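Local structure of N-acetylneuraminate epimerase (2UVK) at residues H155-D163 with Y270-H278; I206-D217 with P236-A244. The protein catalyses the interconversion of the alpha and beta anomers of N-acetylneuraminate (sialic acid), speeding their equilibration as a periplasmic Kelch-repeat beta-propeller. All coordinates share one frame; numbering follows the deposited sequence.

Interaction 1: H155-D163 with Y270-H278; sequences HYFDKKAED and YQNGKNYAH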
loop_
_atom_site.group_PDB
_atom_site.type_symbol
_atom_site.label_atom_id
_atom_site.label_comp_id
_atom_site.label_asym_id
_atom_site.label_seq_id
_atom_site.Cartn_x
_atom_site.Cartn_y
_atom_site.Cartn_z
ATOM N N HIS B 155 -8.177 -3.257 19.606
ATOM C CA HIS B 155 -8.041 -2.240 18.561
ATOM C C HIS B 155 -7.941 -2.941 17.198
ATOM O O HIS B 155 -8.532 -2.513 16.205
ATOM C CB HIS B 155 -6.788 -1.414 18.726
ATOM C CG HIS B 155 -6.890 -0.265 19.689
ATOM N ND1 HIS B 155 -7.981 0.574 19.748
ATOM C CD2 HIS B 155 -5.970 0.253 20.535
ATOM C CE1 HIS B 155 -7.750 1.523 20.636
ATOM N NE2 HIS B 155 -6.540 1.352 21.132
ATOM N N TYR B 156 -7.189 -4.025 17.152
ATOM C CA TYR B 156 -6.938 -4.692 15.854
ATOM C C TYR B 156 -8.204 -5.272 15.202
ATOM O O TYR B 156 -8.406 -5.147 13.984
ATOM C CB TYR B 156 -5.909 -5.794 16.029
ATOM C CG TYR B 156 -5.412 -6.406 14.721
ATOM C CD1 TYR B 156 -4.529 -5.725 13.908
ATOM C CD2 TYR B 156 -5.809 -7.682 14.355
ATOM C CE1 TYR B 156 -4.058 -6.308 12.715
ATOM C CE2 TYR B 156 -5.352 -8.280 13.170
ATOM C CZ TYR B 156 -4.470 -7.571 12.374
ATOM O OH TYR B 156 -3.958 -8.135 11.220
ATOM N N PHE B 157 -9.046 -5.941 15.987
ATOM C CA PHE B 157 -10.200 -6.644 15.438
ATOM C C PHE B 157 -11.476 -5.796 15.343
ATOM O O PHE B 157 -12.371 -6.146 14.593
ATOM C CB PHE B 157 -10.462 -7.930 16.211
ATOM C CG PHE B 157 -9.407 -8.960 16.028
ATOM C CD1 PHE B 157 -9.321 -9.644 14.828
ATOM C CD2 PHE B 157 -8.507 -9.274 17.029
ATOM C CE1 PHE B 157 -8.340 -10.611 14.626
ATOM C CE2 PHE B 157 -7.520 -10.230 16.819
ATOM C CZ PHE B 157 -7.452 -10.903 15.613
ATOM N N ASP B 158 -11.500 -4.655 16.018
ATOM C CA ASP B 158 -12.704 -3.807 16.050
ATOM C C ASP B 158 -12.623 -2.731 14.971
ATOM O O ASP B 158 -12.503 -1.525 15.247
ATOM C CB ASP B 158 -12.874 -3.151 17.425
ATOM C CG ASP B 158 -14.192 -2.405 17.555
ATOM O OD1 ASP B 158 -15.114 -2.694 16.764
ATOM O OD2 ASP B 158 -14.288 -1.532 18.449
ATOM N N LYS B 159 -12.643 -3.180 13.724
ATOM C CA LYS B 159 -12.607 -2.265 12.591
ATOM C C LYS B 159 -13.509 -2.814 11.507
ATOM O O LYS B 159 -13.734 -4.019 11.426
ATOM C CB LYS B 159 -11.184 -2.155 12.026
ATOM C CG LYS B 159 -10.095 -1.836 13.006
ATOM C CD LYS B 159 -8.751 -1.622 12.276
ATOM C CE LYS B 159 -7.615 -1.309 13.249
ATOM N NZ LYS B 159 -7.905 -0.130 14.106
ATOM N N LYS B 160 -14.005 -1.932 10.638
ATOM C CA LYS B 160 -14.718 -2.387 9.460
ATOM C C LYS B 160 -13.728 -2.988 8.465
ATOM O O LYS B 160 -12.544 -2.670 8.524
ATOM C CB LYS B 160 -15.470 -1.231 8.798
ATOM C CG LYS B 160 -16.686 -0.715 9.624
ATOM C CD LYS B 160 -17.819 -1.750 9.654
ATOM C CE LYS B 160 -19.141 -1.230 10.239
ATOM N NZ LYS B 160 -20.328 -2.164 9.997
ATOM N N ALA B 161 -14.224 -3.808 7.559
ATOM C CA ALA B 161 -13.366 -4.507 6.596
ATOM C C ALA B 161 -12.485 -3.541 5.793
ATOM O O ALA B 161 -11.284 -3.780 5.606
ATOM C CB ALA B 161 -14.200 -5.385 5.672
ATOM N N GLU B 162 -13.037 -2.422 5.353
ATOM C CA GLU B 162 -12.268 -1.447 4.573
ATOM C C GLU B 162 -11.043 -0.905 5.307
ATOM O O GLU B 162 -10.098 -0.462 4.658
ATOM C CB GLU B 162 -13.103 -0.209 4.163
ATOM C CG GLU B 162 -14.494 -0.424 3.665
ATOM C CD GLU B 162 -15.479 -0.490 4.823
ATOM O OE1 GLU B 162 -15.970 0.565 5.354
ATOM O OE2 GLU B 162 -15.743 -1.613 5.205
ATOM N N ASP B 163 -11.073 -0.884 6.641
ATOM C CA ASP B 163 -10.005 -0.283 7.425
ATOM C C ASP B 163 -8.730 -1.156 7.409
ATOM O O ASP B 163 -7.689 -0.724 7.932
ATOM C CB ASP B 163 -10.429 -0.111 8.883
ATOM C CG ASP B 163 -11.590 0.859 9.059
ATOM O OD1 ASP B 163 -11.799 1.729 8.223
ATOM O OD2 ASP B 163 -12.281 0.736 10.082
ATOM N N TYR B 270 -21.088 -9.973 11.383
ATOM C CA TYR B 270 -20.661 -8.731 10.779
ATOM C C TYR B 270 -21.850 -7.904 10.226
ATOM O O TYR B 270 -21.881 -6.686 10.397
ATOM C CB TYR B 270 -19.616 -8.993 9.682
ATOM C CG TYR B 270 -18.911 -7.746 9.192
ATOM C CD1 TYR B 270 -17.880 -7.160 9.927
ATOM C CD2 TYR B 270 -19.274 -7.147 7.991
ATOM C CE1 TYR B 270 -17.238 -6.021 9.484
ATOM C CE2 TYR B 270 -18.622 -6.013 7.537
ATOM C CZ TYR B 270 -17.599 -5.459 8.284
ATOM O OH TYR B 270 -16.940 -4.341 7.848
ATOM N N GLN B 271 -22.780 -8.574 9.544
ATOM C CA GLN B 271 -23.978 -7.927 8.991
ATOM C C GLN B 271 -24.782 -7.298 10.119
ATOM O O GLN B 271 -25.433 -6.262 9.924
ATOM C CB GLN B 271 -24.832 -8.928 8.199
ATOM C CG GLN B 271 -24.279 -9.257 6.813
ATOM C CD GLN B 271 -25.017 -10.386 6.114
ATOM O OE1 GLN B 271 -25.576 -11.283 6.755
ATOM N NE2 GLN B 271 -25.005 -10.358 4.785
ATOM N N ASN B 272 -24.702 -7.892 11.302
ATOM C CA ASN B 272 -25.366 -7.359 12.493
ATOM C C ASN B 272 -24.558 -6.319 13.275
ATOM O O ASN B 272 -24.954 -5.924 14.369
ATOM C CB ASN B 272 -25.793 -8.515 13.416
ATOM C CG ASN B 272 -26.895 -9.385 12.805
ATOM O OD1 ASN B 272 -27.598 -8.974 11.869
ATOM N ND2 ASN B 272 -27.052 -10.586 13.337
ATOM N N GLY B 273 -23.438 -5.846 12.729
ATOM C CA GLY B 273 -22.693 -4.748 13.367
ATOM C C GLY B 273 -21.590 -5.112 14.350
ATOM O O GLY B 273 -21.027 -4.232 14.992
ATOM N N LYS B 274 -21.276 -6.404 14.467
ATOM C CA LYS B 274 -20.161 -6.867 15.295
ATOM C C LYS B 274 -18.899 -6.958 14.437
ATOM O O LYS B 274 -18.740 -7.912 13.704
ATOM C CB LYS B 274 -20.459 -8.233 15.894
ATOM C CG LYS B 274 -19.640 -8.534 17.132
ATOM N N ASN B 275 -18.040 -5.952 14.536
ATOM C CA ASN B 275 -16.830 -5.908 13.677
ATOM C C ASN B 275 -15.956 -7.115 13.902
ATOM O O ASN B 275 -15.356 -7.624 12.954
ATOM C CB ASN B 275 -16.026 -4.647 13.942
ATOM C CG ASN B 275 -16.641 -3.413 13.329
ATOM O OD1 ASN B 275 -17.498 -3.504 12.454
ATOM N ND2 ASN B 275 -16.173 -2.254 13.754
ATOM N N TYR B 276 -15.839 -7.544 15.153
ATOM C CA TYR B 276 -15.049 -8.721 15.529
ATOM C C TYR B 276 -15.951 -9.932 15.298
ATOM O O TYR B 276 -16.565 -10.481 16.227
ATOM C CB TYR B 276 -14.573 -8.567 16.969
ATOM C CG TYR B 276 -13.577 -9.581 17.507
ATOM C CD1 TYR B 276 -12.991 -9.385 18.750
ATOM C CD2 TYR B 276 -13.207 -10.718 16.798
ATOM C CE1 TYR B 276 -12.092 -10.283 19.283
ATOM C CE2 TYR B 276 -12.299 -11.626 17.330
ATOM C CZ TYR B 276 -11.751 -11.401 18.576
ATOM O OH TYR B 276 -10.843 -12.296 19.112
ATOM N N ALA B 277 -16.056 -10.326 14.029
ATOM C CA ALA B 277 -17.125 -11.188 13.555
ATOM C C ALA B 277 -16.995 -12.644 13.977
ATOM O O ALA B 277 -17.974 -13.399 13.933
ATOM C CB ALA B 277 -17.228 -11.106 12.025
ATOM N N HIS B 278 -15.780 -13.047 14.345
ATOM C CA HIS B 278 -15.477 -14.433 14.661
ATOM C C HIS B 278 -15.100 -14.620 16.130
ATOM O O HIS B 278 -14.636 -15.688 16.507
ATOM C CB HIS B 278 -14.348 -14.956 13.760
ATOM C CG HIS B 278 -13.016 -14.322 14.013
ATOM N ND1 HIS B 278 -12.824 -12.960 14.058
ATOM C CD2 HIS B 278 -11.788 -14.874 14.173
ATOM C CE1 HIS B 278 -11.545 -12.698 14.263
ATOM N NE2 HIS B 278 -10.899 -13.844 14.352
HETATM O O HOH W 1 -18.205 -3.910 16.337
HETATM O O HOH W 2 -19.841 -4.413 11.417
HETATM O O HOH W 3 -17.798 -3.057 5.747
#
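Phe157 and Tyr276 stack at the head of a surface contact between two helix ends and the chain that follows them: segment 155-163, in Kelch repeat 4, runs off helix 146-157 and meets segment 270-278, in Kelch repeat 6, which runs off helix 266-271. The stack is offset, with ring centroids 4.8 Å apart and planes at 14°, and CB of Phe157 lies over the face of the tyrosine. His278 turns its edge toward the phenylalanine, CE1 coming 3.8 Å from Phe157 CD1, so the three rings form an aromatic cluster. Beyond it the contact turns polar. Asn275 ND2 donates to Asp158 OD1 over 3.2 Å in a bent bond, meeting the oxygen from above the carboxylate plane. Asp158 CG is anti to the backbone N (chi1 -173°), which swings the carboxylate back toward Asn275 although its CB points away. Tyr270 reaches across with its hydroxyl, and Ala161 N donates to Tyr270 OH at 2.8 Å in a nearly straight bond. Lys160 bends at chi2 (-69°) and lays CD 3.3 Å from that same hydroxyl. Lys160 NZ donates to a water at 2.7 Å, which donates on to Asn275 OD1 and Tyr270 O. Carbonyls of both segments, those of Phe157, Lys159 and Asn275, converge on Lys211 NZ. Stacking at one end and direct and water-mediated polar bonds at the other thus hold the segments together.

Interaction 2: I206-D217 with P236-A244; sequences INGEAKPGLRTD and PVSSPDGVA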
loop_
_atom_site.group_PDB
_atom_site.type_symbol
_atom_site.label_atom_id
_atom_site.label_comp_id
_atom_site.label_asym_id
_atom_site.label_seq_id
_atom_site.Cartn_x
_atom_site.Cartn_y
_atom_site.Cartn_z
ATOM N N ILE B 206 -11.966 -16.735 -5.969
ATOM C CA ILE B 206 -13.031 -17.384 -5.235
ATOM C C ILE B 206 -12.865 -17.238 -3.723
ATOM O O ILE B 206 -11.877 -17.711 -3.142
ATOM C CB ILE B 206 -13.181 -18.885 -5.603
ATOM C CG1 ILE B 206 -13.264 -19.082 -7.140
ATOM C CG2 ILE B 206 -14.371 -19.475 -4.900
ATOM C CD1 ILE B 206 -13.115 -20.504 -7.605
ATOM N N ASN B 207 -13.849 -16.613 -3.094
ATOM C CA ASN B 207 -13.911 -16.436 -1.660
ATOM C C ASN B 207 -12.670 -15.695 -1.104
ATOM O O ASN B 207 -12.180 -14.781 -1.762
ATOM C CB ASN B 207 -14.159 -17.782 -0.949
ATOM C CG ASN B 207 -15.555 -18.347 -1.158
ATOM O OD1 ASN B 207 -16.275 -18.048 -2.150
ATOM N ND2 ASN B 207 -15.942 -19.185 -0.236
ATOM N N GLY B 208 -12.160 -16.090 0.076
ATOM C CA GLY B 208 -11.108 -15.333 0.749
ATOM C C GLY B 208 -11.585 -14.544 1.952
ATOM O O GLY B 208 -12.802 -14.316 2.134
ATOM N N GLU B 209 -10.644 -14.090 2.763
ATOM C CA GLU B 209 -10.966 -13.204 3.881
ATOM C C GLU B 209 -11.179 -11.798 3.379
ATOM O O GLU B 209 -10.367 -11.307 2.600
ATOM C CB GLU B 209 -9.830 -13.154 4.904
ATOM C CG GLU B 209 -9.752 -14.343 5.824
ATOM C CD GLU B 209 -8.845 -14.063 7.035
ATOM O OE1 GLU B 209 -7.829 -13.379 6.870
ATOM O OE2 GLU B 209 -9.202 -14.447 8.171
ATOM N N ALA B 210 -12.276 -11.141 3.815
ATOM C CA ALA B 210 -12.460 -9.699 3.612
ATOM C C ALA B 210 -11.800 -8.855 4.689
ATOM O O ALA B 210 -11.512 -7.696 4.479
ATOM C CB ALA B 210 -13.961 -9.326 3.527
ATOM N N LYS B 211 -11.562 -9.462 5.852
ATOM C CA LYS B 211 -10.799 -8.840 6.931
ATOM C C LYS B 211 -10.417 -9.988 7.842
ATOM O O LYS B 211 -10.946 -11.075 7.689
ATOM C CB LYS B 211 -11.618 -7.792 7.689
ATOM C CG LYS B 211 -12.904 -8.301 8.360
ATOM C CD LYS B 211 -13.354 -7.362 9.500
ATOM C CE LYS B 211 -12.518 -7.579 10.752
ATOM N NZ LYS B 211 -12.993 -6.701 11.883
ATOM N N PRO B 212 -9.497 -9.756 8.789
ATOM C CA PRO B 212 -9.175 -10.853 9.707
ATOM C C PRO B 212 -10.416 -11.440 10.372
ATOM O O PRO B 212 -11.182 -10.686 10.980
ATOM C CB PRO B 212 -8.204 -10.202 10.678
ATOM C CG PRO B 212 -7.548 -9.137 9.874
ATOM C CD PRO B 212 -8.675 -8.567 9.050
ATOM N N GLY B 213 -10.654 -12.737 10.152
ATOM C CA GLY B 213 -11.793 -13.465 10.720
ATOM C C GLY B 213 -13.139 -13.401 10.013
ATOM O O GLY B 213 -14.135 -13.972 10.485
ATOM N N LEU B 214 -13.188 -12.710 8.888
ATOM C CA LEU B 214 -14.394 -12.634 8.082
ATOM C C LEU B 214 -14.087 -12.953 6.640
ATOM O O LEU B 214 -13.262 -12.278 6.019
ATOM C CB LEU B 214 -14.946 -11.226 8.142
ATOM C CG LEU B 214 -16.200 -10.989 7.301
ATOM C CD1 LEU B 214 -17.446 -11.715 7.880
ATOM C CD2 LEU B 214 -16.429 -9.495 7.156
ATOM N N ARG B 215 -14.755 -13.963 6.115
ATOM C CA ARG B 215 -14.629 -14.342 4.725
ATOM C C ARG B 215 -15.828 -13.875 3.907
ATOM O O ARG B 215 -16.891 -13.505 4.466
ATOM C CB ARG B 215 -14.489 -15.839 4.629
ATOM C CG ARG B 215 -13.149 -16.349 5.143
ATOM C CD ARG B 215 -13.323 -17.382 6.197
ATOM N NE ARG B 215 -12.035 -17.892 6.678
ATOM C CZ ARG B 215 -11.294 -17.321 7.626
ATOM N NH1 ARG B 215 -11.650 -16.174 8.195
ATOM N NH2 ARG B 215 -10.143 -17.887 7.973
ATOM N N THR B 216 -15.640 -13.912 2.599
ATOM C CA THR B 216 -16.667 -13.614 1.606
ATOM C C THR B 216 -17.003 -14.875 0.801
ATOM O O THR B 216 -16.125 -15.717 0.582
ATOM C CB THR B 216 -16.220 -12.502 0.651
ATOM O OG1 THR B 216 -17.279 -12.199 -0.268
ATOM C CG2 THR B 216 -15.005 -12.911 -0.141
ATOM N N ASP B 217 -18.278 -15.036 0.397
ATOM C CA ASP B 217 -18.657 -16.111 -0.511
ATOM C C ASP B 217 -18.612 -15.640 -1.974
ATOM O O ASP B 217 -18.996 -16.376 -2.875
ATOM C CB ASP B 217 -20.042 -16.680 -0.153
ATOM C CG ASP B 217 -21.142 -15.694 -0.364
ATOM O OD1 ASP B 217 -20.841 -14.499 -0.527
ATOM O OD2 ASP B 217 -22.323 -16.131 -0.362
ATOM N N PRO B 236 -22.164 -16.486 -6.133
ATOM C CA PRO B 236 -21.327 -16.912 -5.035
ATOM C C PRO B 236 -21.307 -18.410 -4.823
ATOM O O PRO B 236 -22.111 -19.168 -5.390
ATOM C CB PRO B 236 -21.952 -16.212 -3.839
ATOM C CG PRO B 236 -23.389 -15.978 -4.242
ATOM C CD PRO B 236 -23.376 -15.781 -5.684
ATOM N N VAL B 237 -20.380 -18.822 -3.955
ATOM C CA VAL B 237 -20.184 -20.212 -3.645
ATOM C C VAL B 237 -19.694 -20.307 -2.202
ATOM O O VAL B 237 -19.072 -19.377 -1.671
ATOM C CB VAL B 237 -19.211 -20.881 -4.643
ATOM C CG1 VAL B 237 -17.804 -20.329 -4.456
ATOM C CG2 VAL B 237 -19.216 -22.400 -4.497
ATOM N N SER B 238 -20.002 -21.432 -1.580
ATOM C CA SER B 238 -19.760 -21.646 -0.165
ATOM C C SER B 238 -20.529 -20.629 0.690
ATOM O O SER B 238 -20.047 -20.109 1.687
ATOM C CB SER B 238 -18.244 -21.660 0.135
ATOM O OG SER B 238 -17.981 -22.510 1.234
ATOM N N SER B 239 -21.779 -20.372 0.304
ATOM C CA SER B 239 -22.584 -19.389 1.006
ATOM C C SER B 239 -23.168 -19.999 2.276
ATOM O O SER B 239 -23.392 -21.207 2.357
ATOM C CB SER B 239 -23.728 -18.873 0.120
ATOM O OG SER B 239 -23.297 -18.525 -1.185
ATOM N N PRO B 240 -23.450 -19.158 3.267
ATOM C CA PRO B 240 -23.327 -17.714 3.271
ATOM C C PRO B 240 -21.986 -17.126 3.698
ATOM O O PRO B 240 -21.720 -15.975 3.362
ATOM C CB PRO B 240 -24.382 -17.306 4.297
ATOM C CG PRO B 240 -24.337 -18.404 5.278
ATOM C CD PRO B 240 -24.055 -19.650 4.513
ATOM N N ASP B 241 -21.188 -17.899 4.435
ATOM C CA ASP B 241 -20.046 -17.352 5.182
ATOM C C ASP B 241 -18.769 -17.278 4.343
ATOM O O ASP B 241 -17.931 -16.431 4.610
ATOM C CB ASP B 241 -19.727 -18.196 6.434
ATOM C CG ASP B 241 -20.736 -18.000 7.561
ATOM O OD1 ASP B 241 -20.942 -16.848 7.990
ATOM O OD2 ASP B 241 -21.276 -19.020 8.040
ATOM N N GLY B 242 -18.620 -18.174 3.380
ATOM C CA GLY B 242 -17.400 -18.231 2.571
ATOM C C GLY B 242 -16.324 -18.973 3.330
ATOM O O GLY B 242 -16.472 -19.298 4.502
ATOM N N VAL B 243 -15.257 -19.293 2.605
ATOM C CA VAL B 243 -14.049 -19.864 3.201
ATOM C C VAL B 243 -12.847 -19.047 2.766
ATOM O O VAL B 243 -12.928 -18.180 1.901
ATOM C CB VAL B 243 -13.833 -21.338 2.777
ATOM C CG1 VAL B 243 -14.980 -22.210 3.280
ATOM C CG2 VAL B 243 -13.649 -21.436 1.267
ATOM N N ALA B 244 -11.709 -19.349 3.370
ATOM C CA ALA B 244 -10.438 -18.899 2.853
ATOM C C ALA B 244 -9.492 -20.111 2.783
ATOM O O ALA B 244 -9.701 -21.115 3.458
ATOM C CB ALA B 244 -9.860 -17.803 3.691
HETATM O O HOH W 4 -19.562 -14.147 3.548
HETATM O O HOH W 5 -17.036 -15.498 7.126
#
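Asp217 and Ser239 are joined side chain to side chain: Ser239 OG donates to Asp217 OD2 at 2.7 Å, on the anti side of the carboxylate. Asp217 CG sits between its own backbone N and carbonyl carbon (chi1 66°), which sets the carboxylate alongside the Pro236 ring, with OD2 3.5 Å from Pro236 CB. The backbone of the same residue is gripped too, Val237 N donating to Asp217 O in the carbonyl plane. With an alanine in place of Asp217 the Ser239 hydroxyl would probably lose its carboxylate acceptor, and the side of Pro236 its neighbour. Gly242 packs its CA 3.4 Å from Thr216 O in a CA-H...O contact, so close that any CB would collide with this backbone. Both segments belong to Kelch repeat 5 of the propeller: 206-217 carries the excursion linking strands 202-206 and 219-223, with a classic beta bulge at Ala210 and Lys211 opposite Leu214, while 236-244 leads toward the next blade. Gly208 N joins them by donating to Val243 O over 2.9 Å. Arg215, bent at chi2 (125°), runs its CG past Val243 C at 3.6 Å and brings NE near Ala244 CB, NE itself donating to Ala261 O. Its guanidinium lies with one face over Glu209 CG, and NH1 forms a 3.0 Å salt bridge with Glu209 OE2, which also accepts from Gly213 N. Glu209 is the predicted proton acceptor, so Arg215, together with Gly213 N, probably helps to fix the position of its carboxylate. Farther along, Ile206 CG2 meets Val237 CG1 in an apolar patch against Phe257.

Interaction 1 is a surface contact and interaction 2 a partly buried one, nearer the centre of the chain; their own centres lie about 14 Å apart. Aromatic stacking with direct and water-bridged polar bonds joins 155-163 to 270-278, segments of different Kelch repeats, whereas 206-217 with 236-244 is tied within one repeat by backbone bonds, a serine-aspartate pair and small apolar groups. They meet through Lys211, whose NZ lies 2.8 Å from each of Asn275 O, Lys159 O and Phe157 O, the first two probable hydrogen bonds. His278 CB also packs on Gly213 O, placing the aromatic cluster beside the hairpin that bears the predicted proton acceptor.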